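Local coordinates for protein IclR transcriptional regulator (Thermotoga maritima, PDB 1MKM) that is a transcriptional regulator of the IclR family that probably binds DNA through a winged helix-turn-helix domain and likely acts as a repressor, at the interface of chains A and B. Residues are numbered along the deposited sequence; one frame, centred on the assembly and turned at random. Chains: chain A/B, IclR transcriptional regulator.

Contact 1: the interface of chains A and B. Residues chain A 11, 14-15, 18-19; chain B 52, 69-70.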
# COMPACT_ATOMS: atom_id res chain seq x y z
N PHE A 11 6.85 -1.10 35.00
CA PHE A 11 7.53 -1.15 33.71
C PHE A 11 9.02 -0.92 33.86
O PHE A 11 9.82 -1.39 33.06
CB PHE A 11 6.95 -0.12 32.74
CG PHE A 11 5.53 -0.38 32.38
CD1 PHE A 11 4.50 0.33 32.98
CD2 PHE A 11 5.21 -1.38 31.46
CE1 PHE A 11 3.18 0.06 32.69
CE2 PHE A 11 3.90 -1.67 31.16
CZ PHE A 11 2.87 -0.95 31.77
N LEU A 14 10.39 -4.09 34.78
CA LEU A 14 10.29 -4.93 33.60
C LEU A 14 11.42 -4.57 32.65
O LEU A 14 12.07 -5.45 32.07
CB LEU A 14 8.92 -4.73 32.91
CG LEU A 14 8.38 -5.80 31.95
CD1 LEU A 14 8.02 -5.18 30.60
CD2 LEU A 14 9.37 -6.89 31.76
N ASP A 15 11.68 -3.27 32.50
CA ASP A 15 12.73 -2.79 31.61
C ASP A 15 14.08 -3.31 32.06
O ASP A 15 14.89 -3.76 31.25
CB ASP A 15 12.76 -1.25 31.58
CG ASP A 15 13.52 -0.71 30.36
OD1 ASP A 15 13.02 -0.90 29.22
OD2 ASP A 15 14.60 -0.10 30.54
N VAL A 18 14.39 -7.18 31.13
CA VAL A 18 14.53 -7.41 29.71
C VAL A 18 15.92 -7.01 29.21
O VAL A 18 16.49 -7.69 28.34
CB VAL A 18 13.46 -6.62 28.91
CG1 VAL A 18 13.67 -6.87 27.41
CG2 VAL A 18 12.07 -7.04 29.32
N LYS A 19 16.47 -5.92 29.74
CA LYS A 19 17.78 -5.44 29.29
C LYS A 19 18.96 -6.01 30.06
O LYS A 19 20.11 -5.67 29.78
CB LYS A 19 17.82 -3.92 29.37
CG LYS A 19 16.96 -3.22 28.32
CD LYS A 19 16.74 -1.76 28.70
CE LYS A 19 15.97 -1.02 27.65
NZ LYS A 19 15.77 0.38 28.12
N PHE B 52 4.97 1.93 24.89
CA PHE B 52 4.18 0.72 24.66
C PHE B 52 3.03 1.02 23.73
O PHE B 52 2.49 0.13 23.07
CB PHE B 52 3.64 0.17 25.98
CG PHE B 52 4.70 -0.47 26.82
CD1 PHE B 52 5.45 0.30 27.72
CD2 PHE B 52 5.02 -1.81 26.66
CE1 PHE B 52 6.51 -0.27 28.44
CE2 PHE B 52 6.08 -2.37 27.37
CZ PHE B 52 6.83 -1.61 28.25
N GLU B 69 10.91 -3.93 20.48
CA GLU B 69 12.27 -3.92 21.01
C GLU B 69 12.46 -5.00 22.08
O GLU B 69 13.51 -5.66 22.15
CB GLU B 69 12.58 -2.55 21.63
CG GLU B 69 13.98 -2.45 22.21
CD GLU B 69 14.20 -1.20 23.06
OE1 GLU B 69 13.28 -0.36 23.18
OE2 GLU B 69 15.31 -1.08 23.62
N TYR B 70 11.46 -5.19 22.94
CA TYR B 70 11.56 -6.18 24.02
C TYR B 70 11.69 -7.59 23.48
O TYR B 70 12.50 -8.38 23.96
CB TYR B 70 10.36 -6.07 24.96
CG TYR B 70 10.49 -4.98 26.00
CD1 TYR B 70 11.63 -4.16 26.04
CD2 TYR B 70 9.49 -4.76 26.96
CE1 TYR B 70 11.75 -3.16 27.00
CE2 TYR B 70 9.60 -3.76 27.92
CZ TYR B 70 10.73 -2.97 27.93
OH TYR B 70 10.86 -1.98 28.87

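Contact 2: the interface of chains A and B. Residues chain A 18-19, 63, 67; chain B 70, 73-74, 77.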
# COMPACT_ATOMS: atom_id res chain seq x y z
N VAL A 18 14.39 -7.18 31.13
CA VAL A 18 14.53 -7.41 29.71
C VAL A 18 15.92 -7.01 29.21
O VAL A 18 16.49 -7.69 28.34
CB VAL A 18 13.46 -6.62 28.91
CG1 VAL A 18 13.67 -6.87 27.41
CG2 VAL A 18 12.07 -7.04 29.32
N LYS A 19 16.47 -5.92 29.74
CA LYS A 19 17.78 -5.44 29.29
C LYS A 19 18.96 -6.01 30.06
O LYS A 19 20.11 -5.67 29.78
CB LYS A 19 17.82 -3.92 29.37
CG LYS A 19 16.96 -3.22 28.32
CD LYS A 19 16.74 -1.76 28.70
CE LYS A 19 15.97 -1.02 27.65
NZ LYS A 19 15.77 0.38 28.12
N PRO A 63 13.69 -12.70 31.55
CA PRO A 63 12.51 -12.30 30.75
C PRO A 63 11.71 -13.47 30.17
O PRO A 63 12.27 -14.53 29.87
CB PRO A 63 13.09 -11.38 29.68
CG PRO A 63 14.55 -11.71 29.64
CD PRO A 63 14.92 -12.06 31.04
N LEU A 67 6.96 -11.66 25.83
CA LEU A 67 7.53 -10.46 25.22
C LEU A 67 7.85 -10.72 23.75
O LEU A 67 7.78 -9.82 22.92
CB LEU A 67 8.80 -10.04 25.98
CG LEU A 67 8.45 -9.52 27.36
CD1 LEU A 67 9.66 -9.62 28.28
CD2 LEU A 67 7.93 -8.08 27.23
N TYR B 70 11.46 -5.19 22.94
CA TYR B 70 11.56 -6.18 24.02
C TYR B 70 11.69 -7.59 23.48
O TYR B 70 12.50 -8.38 23.96
CB TYR B 70 10.36 -6.07 24.96
CG TYR B 70 10.49 -4.98 26.00
CD1 TYR B 70 11.63 -4.16 26.04
CD2 TYR B 70 9.49 -4.76 26.96
CE1 TYR B 70 11.75 -3.16 27.00
CE2 TYR B 70 9.60 -3.76 27.92
CZ TYR B 70 10.73 -2.97 27.93
OH TYR B 70 10.86 -1.98 28.87
N PHE B 73 15.17 -8.27 22.26
CA PHE B 73 16.08 -8.44 23.40
C PHE B 73 16.02 -9.87 23.95
O PHE B 73 17.05 -10.46 24.30
CB PHE B 73 15.71 -7.47 24.53
CG PHE B 73 16.48 -6.18 24.52
CD1 PHE B 73 15.85 -4.98 24.18
CD2 PHE B 73 17.82 -6.14 24.88
CE1 PHE B 73 16.55 -3.76 24.22
CE2 PHE B 73 18.53 -4.93 24.92
CZ PHE B 73 17.89 -3.74 24.59
N VAL B 74 14.82 -10.42 24.05
CA VAL B 74 14.66 -11.78 24.56
C VAL B 74 15.19 -12.77 23.52
O VAL B 74 15.92 -13.69 23.87
CB VAL B 74 13.19 -12.11 24.89
CG1 VAL B 74 13.10 -13.49 25.49
CG2 VAL B 74 12.62 -11.08 25.87
N ARG B 77 18.72 -13.42 23.41
CA ARG B 77 19.32 -14.25 24.44
C ARG B 77 19.59 -15.69 24.01
O ARG B 77 20.21 -16.44 24.75
CB ARG B 77 18.43 -14.30 25.68
CG ARG B 77 17.75 -13.00 26.04
CD ARG B 77 17.07 -13.15 27.38
NE ARG B 77 17.75 -12.34 28.37
CZ ARG B 77 18.16 -12.79 29.55
NH1 ARG B 77 17.96 -14.05 29.90
NH2 ARG B 77 18.80 -11.97 30.35

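Contact 3: the interface of chains A and B. Residues chain A 78, 83, 246; chain B 54, 63, 65.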
# COMPACT_ATOMS: atom_id res chain seq x y z
N PHE A 78 2.68 -3.49 12.43
CA PHE A 78 3.10 -2.10 12.56
C PHE A 78 2.96 -1.46 11.18
O PHE A 78 3.27 -2.09 10.18
CB PHE A 78 4.53 -2.02 13.05
CG PHE A 78 4.79 -0.88 14.00
CD1 PHE A 78 4.17 -0.84 15.25
CD2 PHE A 78 5.70 0.12 13.68
CE1 PHE A 78 4.46 0.17 16.17
CE2 PHE A 78 6.00 1.14 14.60
CZ PHE A 78 5.38 1.15 15.84
N ILE A 83 2.08 5.93 10.20
CA ILE A 83 2.94 6.71 11.09
C ILE A 83 3.63 7.88 10.38
O ILE A 83 3.75 8.96 10.93
CB ILE A 83 4.06 5.81 11.69
CG1 ILE A 83 3.46 4.86 12.72
CG2 ILE A 83 5.18 6.67 12.26
CD1 ILE A 83 4.40 3.75 13.15
N LYS A 246 10.00 7.62 16.13
CA LYS A 246 8.72 7.02 16.51
C LYS A 246 8.75 5.51 16.29
O LYS A 246 7.82 4.80 16.66
CB LYS A 246 7.57 7.64 15.72
CG LYS A 246 7.32 9.11 16.05
CD LYS A 246 6.16 9.71 15.26
CE LYS A 246 4.81 9.21 15.76
NZ LYS A 246 3.69 9.84 15.00
N LEU B 54 1.30 4.21 20.96
CA LEU B 54 1.56 5.40 20.15
C LEU B 54 0.27 6.19 20.06
O LEU B 54 -0.80 5.62 19.81
CB LEU B 54 2.02 4.99 18.74
CG LEU B 54 2.63 6.11 17.89
CD1 LEU B 54 3.80 6.74 18.64
CD2 LEU B 54 3.10 5.53 16.54
N PRO B 63 -0.47 0.47 19.11
CA PRO B 63 0.71 -0.06 19.80
C PRO B 63 2.03 0.58 19.39
O PRO B 63 2.25 0.91 18.23
CB PRO B 63 0.65 -1.57 19.48
CG PRO B 63 -0.16 -1.64 18.23
CD PRO B 63 -1.22 -0.59 18.43
N TYR B 65 6.49 0.83 19.69
CA TYR B 65 7.63 0.03 19.27
C TYR B 65 8.30 -0.72 20.42
O TYR B 65 9.00 -1.69 20.19
CB TYR B 65 8.67 0.94 18.63
CG TYR B 65 9.53 1.61 19.67
CD1 TYR B 65 10.72 1.02 20.11
CD2 TYR B 65 9.12 2.78 20.30
CE1 TYR B 65 11.47 1.56 21.14
CE2 TYR B 65 9.86 3.34 21.35
CZ TYR B 65 11.03 2.72 21.76
OH TYR B 65 11.77 3.24 22.80

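Contact 1: the interface of chains A and B
A:Leu14, A:Asp15 and A:Val18 grip B:Tyr70 in a largely apolar interface, mostly between helices, of two copies of the protein, which likely holds a pair of winged helix-turn-helix DNA-binding domains together. A tyrosine packed against a partner helix offers an example of how such pairs can be joined. The B:Tyr70 ring has CG2 of A:Val18 above the centre of one face, 4.1 Å from the plane. CD1 of A:Leu14 touches ring atom CE2 of B:Tyr70 at 3.4 Å, the two side chains slanting past each other. With CG anti to the backbone N (chi1 -161°), A:Asp15 carries its carboxylate toward the phenol, whose hydroxyl OH donates to OD1, in the ring plane, at its anti lone pair; the modelled length is doubtfully short. The other carboxylate oxygen, OD2, accepts from A:Lys19 NZ at 2.7 Å through its syn lone pair, a salt bridge within chain A that likely fixes the carboxylate's rotation. With an alanine in place of B:Tyr70, A:Asp15 would probably lose its partner across the interface and a gap would open beside A:Leu14 and A:Val18. Nearer the start of helix 7-19, A:Phe11 CE2 lies 4.0 Å above the B:Phe52 ring, displaced toward its rim.

Contact 2: the interface of chains A and B
A:Val18 and A:Lys19, neighbours at the end of helix 7-19, meet B:Phe73 with different parts of the phenylalanine, a compact example of one aromatic residue serving two partners. The valine crosses it at about a right angle. With CG1 anti to the backbone N (chi1 179°), A:Val18 turns that methyl toward the base of the aromatic side chain, 3.6 Å from B:Phe73 CB. A:Lys19 instead lays the aliphatic start of its extended chain over the ring: CG sits 3.9 Å above one face of B:Phe73, offset toward the rim, on a slanting course.

The proline-arginine pair is organised differently. A:Pro63 and B:Arg77 come from opposite directions, and the pyrrolidine carbon CD of A:Pro63 settles over the centre of the guanidinium of B:Arg77, 3.6 Å above its plane. A bend at chi3 (111°) turns the arginine's flat end to present a face to the proline instead of continuing as a straight chain.

Between these two pairings, a methyl of B:Val74 is shared. Its CG2 packs against A:Pro63 CB at 3.8 Å and also meets the side of A:Leu67, whose chain crosses the valine nearly perpendicularly. Further along the same leucine, CD2 reaches the opposite chain's tyrosine, lying 3.7 Å from ring atom CD2 of B:Tyr70.

Contact 3: the interface of chains A and B
B:Leu54 meets both A:Ile83 and A:Lys246, a worked example of a branched side chain whose two methyls are met mainly by different partners. Methyl CD2 of B:Leu54 lies 3.9 Å from A:Ile83 CG1, and its other methyl, CD1, is 3.9 Å from A:Lys246 CE. The isoleucine passes the leucine at a slant, whereas the lysine comes across it at about a right angle. What A:Lys246 contributes is a methylene near the end of its chain, acting as apolar surface despite the amino group next to it.

Torsions set up this fork. B:Leu54 has CG anti to the backbone N (chi1 -166°), which carries both methyls out toward chain A. A:Lys246 folds at chi3 (73°), and this turn brings CE against the leucine. On the isoleucine, CG1 and the terminal CD1 both touch B:Leu54 CD2, making a small apolar patch.

Beside the fork, the rim of the A:Phe78 ring approaches the backbone of chain B. Ring atom CZ of A:Phe78 is 3.9 Å from the carbonyl oxygen O of B:Pro63 and also approaches the backbone N of B:Tyr65.

In the fold, B:Leu54 belongs to strand 53-55 and B:Pro63 to strand 61-63, the wing of one winged helix-turn-helix domain. They face A:Phe78, just past helix 66-77, A:Ile83 in helix 80-93 and A:Lys246 at the close of helix 226-246.

Contact 1 and contact 2 form a nearly continuous surface: the centres of their C-alpha atoms are about 7 Å apart, and they share A:Val18, A:Lys19 and B:Tyr70. Helix 7-19 of chain A and helix 66-75 of chain B thus run through both. Contact 3 is more separate, its C-alpha centre about 15 Å from that of contact 1 and about 19 Å from that of contact 2. It places the wing of chain B against chain A's C-terminal region, so the pairing of DNA-binding domains and their placement relative to the partner's other domain may be coupled. The interface as a whole is not an exact two-fold.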